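Local coordinates for dihydropteroate synthase (PDB 6DAY) that catalyses the condensation of 4-aminobenzoate with (7,8-dihydropterin-6-yl)methyl diphosphate to give 7,8-dihydropteroate, a step of folate biosynthesis, at the interface of chains A and B. Coordinates in Å, arbitrary orientation; residue numbers count along the deposited sequence, not the author numbering. Chains: chain A/B, Dihydropteroate synthase.

Contact 1: the interface of chains A and B. Residues chain A 31, 33, 44; chain B 77, 81.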
loop_
_atom_site.group_PDB
_atom_site.type_symbol
_atom_site.label_atom_id
_atom_site.label_comp_id
_atom_site.label_asym_id
_atom_site.label_seq_id
_atom_site.Cartn_x
_atom_site.Cartn_y
_atom_site.Cartn_z
ATOM N N ASP A 31 -15.032 16.697 24.288
ATOM C CA ASP A 31 -13.695 16.266 24.685
ATOM C C ASP A 31 -12.730 17.445 24.568
ATOM O O ASP A 31 -13.135 18.612 24.492
ATOM C CB ASP A 31 -13.237 15.049 23.867
ATOM C CG ASP A 31 -13.068 15.348 22.370
ATOM O OD1 ASP A 31 -13.266 16.508 21.940
ATOM O OD2 ASP A 31 -12.734 14.399 21.617
ATOM N N PHE A 33 -11.244 18.685 22.268
ATOM C CA PHE A 33 -11.300 19.441 21.029
ATOM C C PHE A 33 -12.660 20.100 20.833
ATOM O O PHE A 33 -12.770 21.120 20.155
ATOM C CB PHE A 33 -10.978 18.524 19.849
ATOM C CG PHE A 33 -9.665 17.805 19.988
ATOM C CD1 PHE A 33 -8.468 18.477 19.795
ATOM C CD2 PHE A 33 -9.626 16.463 20.326
ATOM C CE1 PHE A 33 -7.268 17.825 19.936
ATOM C CE2 PHE A 33 -8.413 15.799 20.452
ATOM C CZ PHE A 33 -7.235 16.489 20.252
ATOM N N ALA A 44 -20.412 16.761 14.715
ATOM C CA ALA A 44 -19.527 15.621 14.521
ATOM C C ALA A 44 -20.260 14.308 14.775
ATOM O O ALA A 44 -20.047 13.321 14.060
ATOM C CB ALA A 44 -18.305 15.751 15.427
ATOM N N GLU B 77 -14.511 19.213 14.655
ATOM C CA GLU B 77 -14.075 18.478 15.845
ATOM C C GLU B 77 -13.261 17.252 15.458
ATOM O O GLU B 77 -12.243 16.959 16.080
ATOM C CB GLU B 77 -15.291 18.077 16.716
ATOM N N ARG B 81 -9.249 16.294 16.004
ATOM C CA ARG B 81 -8.846 15.042 16.639
ATOM C C ARG B 81 -7.810 14.313 15.800
ATOM O O ARG B 81 -7.003 13.549 16.330
ATOM C CB ARG B 81 -10.061 14.121 16.862
ATOM C CG ARG B 81 -10.646 14.205 18.232
ATOM C CD ARG B 81 -11.599 13.052 18.476
ATOM N NE ARG B 81 -12.844 13.226 17.743
ATOM C CZ ARG B 81 -13.816 14.042 18.127
ATOM N NH1 ARG B 81 -13.666 14.764 19.225
ATOM N NH2 ARG B 81 -14.930 14.145 17.413
#
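A:Asp31 and B:Arg81 supply the ionic part of this patch. The terminal guanidinium nitrogen NH1 of B:Arg81 lies 2.6 Å from carboxylate oxygen OD2 of A:Asp31, a salt bridge that is also a hydrogen bond. It is short but bent, at 125° at the hydrogen: NH1 comes to the syn side of OD2, somewhat out of the carboxylate plane. The two flat groups are not paired edge to edge, since their planes stand 62° apart.

Hydrogen bonding within chain A positions the acid. Its other oxygen, OD1, takes the backbone N of A:Phe33 at 3.0 Å, from above the carboxylate plane. With CG between the backbone N and the carbonyl carbon (chi1 65°), the carboxylate can serve its own loop through OD1 and the neighbour through OD2.

Apolar contacts flank the bridge. CG of B:Arg81 lies against the CD2/CE2 rim of the A:Phe33 ring, 3.2 Å from CD2, and its CA stands over one face, toward the rim, while the bend at chi3 carries the guanidinium away. Looser packing joins A:Ala44 CB to B:Glu77 CB at 4.0 Å; the B:Glu77 side chain is incompletely modelled.

Here helix 76-93 of chain B meets the conserved Asp-Ser-Phe loop, part of the dihydropteroate synthase signature, and, through A:Ala44, helix 39-54 of chain A. The contact may help to hold that loop, though the chain pairing could reflect crystal packing.

Contact 2: the interface of chains A and B. Residues chain A 237, 239-240; chain B 36, 39-41.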
loop_
_atom_site.group_PDB
_atom_site.type_symbol
_atom_site.label_atom_id
_atom_site.label_comp_id
_atom_site.label_asym_id
_atom_site.label_seq_id
_atom_site.Cartn_x
_atom_site.Cartn_y
_atom_site.Cartn_z
ATOM N N LEU A 237 -3.971 1.561 23.613
ATOM C CA LEU A 237 -4.865 2.623 23.181
ATOM C C LEU A 237 -6.119 2.042 22.543
ATOM O O LEU A 237 -6.060 0.973 21.927
ATOM C CB LEU A 237 -4.153 3.548 22.185
ATOM C CG LEU A 237 -2.903 4.205 22.771
ATOM C CD1 LEU A 237 -2.105 4.912 21.669
ATOM C CD2 LEU A 237 -3.251 5.172 23.894
ATOM N N GLU A 239 -7.823 2.565 19.752
ATOM C CA GLU A 239 -7.812 2.151 18.357
ATOM C C GLU A 239 -6.836 1.019 18.106
ATOM O O GLU A 239 -6.869 0.454 17.008
ATOM C CB GLU A 239 -7.472 3.308 17.410
ATOM C CG GLU A 239 -8.704 4.127 17.048
ATOM C CD GLU A 239 -8.374 5.387 16.213
ATOM O OE1 GLU A 239 -7.189 5.636 15.882
ATOM O OE2 GLU A 239 -9.315 6.140 15.887
ATOM N N GLN A 240 -5.970 0.693 19.068
ATOM C CA GLN A 240 -5.093 -0.471 18.883
ATOM C C GLN A 240 -5.834 -1.754 19.220
ATOM O O GLN A 240 -5.331 -2.837 18.947
ATOM C CB GLN A 240 -3.863 -0.354 19.799
ATOM C CG GLN A 240 -2.973 0.855 19.450
ATOM C CD GLN A 240 -1.880 1.100 20.471
ATOM O OE1 GLN A 240 -2.021 0.746 21.623
ATOM N NE2 GLN A 240 -0.773 1.726 20.043
ATOM N N GLY B 36 -4.931 -0.552 10.834
ATOM C CA GLY B 36 -5.664 -0.074 11.991
ATOM C C GLY B 36 -6.136 -1.151 12.953
ATOM O O GLY B 36 -6.600 -0.817 14.053
ATOM N N HIS B 39 -3.213 -0.556 15.212
ATOM C CA HIS B 39 -2.565 0.751 15.274
ATOM C C HIS B 39 -3.619 1.842 15.326
ATOM O O HIS B 39 -4.691 1.691 14.748
ATOM C CB HIS B 39 -1.658 1.008 14.066
ATOM C CG HIS B 39 -0.483 0.070 14.014
ATOM N ND1 HIS B 39 -0.542 -1.166 13.406
ATOM C CD2 HIS B 39 0.734 0.143 14.600
ATOM C CE1 HIS B 39 0.615 -1.785 13.560
ATOM N NE2 HIS B 39 1.409 -1.012 14.278
ATOM N N THR B 40 -3.279 2.967 15.970
ATOM C CA THR B 40 -4.138 4.137 15.854
ATOM C C THR B 40 -3.821 4.914 14.578
ATOM O O THR B 40 -2.730 4.812 13.997
ATOM C CB THR B 40 -3.988 5.096 17.045
ATOM O OG1 THR B 40 -2.749 5.816 16.924
ATOM C CG2 THR B 40 -3.971 4.351 18.354
ATOM N N THR B 41 -4.804 5.705 14.155
ATOM C CA THR B 41 -4.618 6.565 12.989
ATOM C C THR B 41 -3.498 7.570 13.219
ATOM O O THR B 41 -2.643 7.771 12.332
ATOM C CB THR B 41 -5.932 7.284 12.645
ATOM O OG1 THR B 41 -6.931 6.313 12.311
ATOM C CG2 THR B 41 -5.752 8.209 11.417
HETATM O O HOH W 1 -9.193 7.450 13.762
#
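Carboxylate oxygen OE2 of A:Glu239 reaches B:Thr41 through water 1, which lies 2.5 Å from OE2. The same water is 2.9 Å from the side-chain hydroxyl OG1 of B:Thr41, and neither hydrogen-bond direction is fixed by the model. The second carboxylate oxygen makes the direct link: OE1 of A:Glu239 accepts the backbone N of B:Thr41 at 2.9 Å. This bond is nearly straight, 169° at the hydrogen, and meets OE1 close to the line of its C-O bond.

B:Thr41 is the first residue of helix 41-54, so A:Glu239 caps the start of a helix in the neighbouring chain. The positive end of the helix dipole would be expected to favour a negative charge there. The glutamate chain runs extended beyond CG, which lets OE1 reach the helix start directly and OE2 through the water, while its base stays beside B:Thr40.

B:Thr40 provides the apolar half. Its CG2 methyl meets three chain A side chains: CB of A:Glu239, CG of A:Gln240 at 3.8 Å, and CD1 of A:Leu237, also at 3.8 Å from CG2. Its chi1 of 75° puts OG1 between the backbone N and the carbonyl carbon and sends the methyl toward chain A. A:Glu239 and B:Thr40 have 57 and 53 Å² of their own surface hidden by the other chain, most of the surface buried in the patch.

A bond within chain A joins two of the residues that receive the methyl and may steady them. The side-chain oxygen OE1 of A:Gln240 accepts the backbone N of A:Leu237 at 2.9 Å. The donor N of A:Leu237 stands above the carbonyl plane of that amide, 42° out of it.

The C-alpha centres of contact 1 and contact 2 are about 17 Å apart along one interface. The same region of the protein serves both, but from opposite copies: chain A contributes its conserved loop and A:Ala44 of helix 39-54 to contact 1, while chain B offers the end of the equivalent loop and the start of helix 41-54 to contact 2. Their partners differ, helix 76-93 in one case and 3-10 helix 238-241 in the other, consistent with an interface that is not an exact two-fold. The structure alone does not show whether this pairing forms in solution.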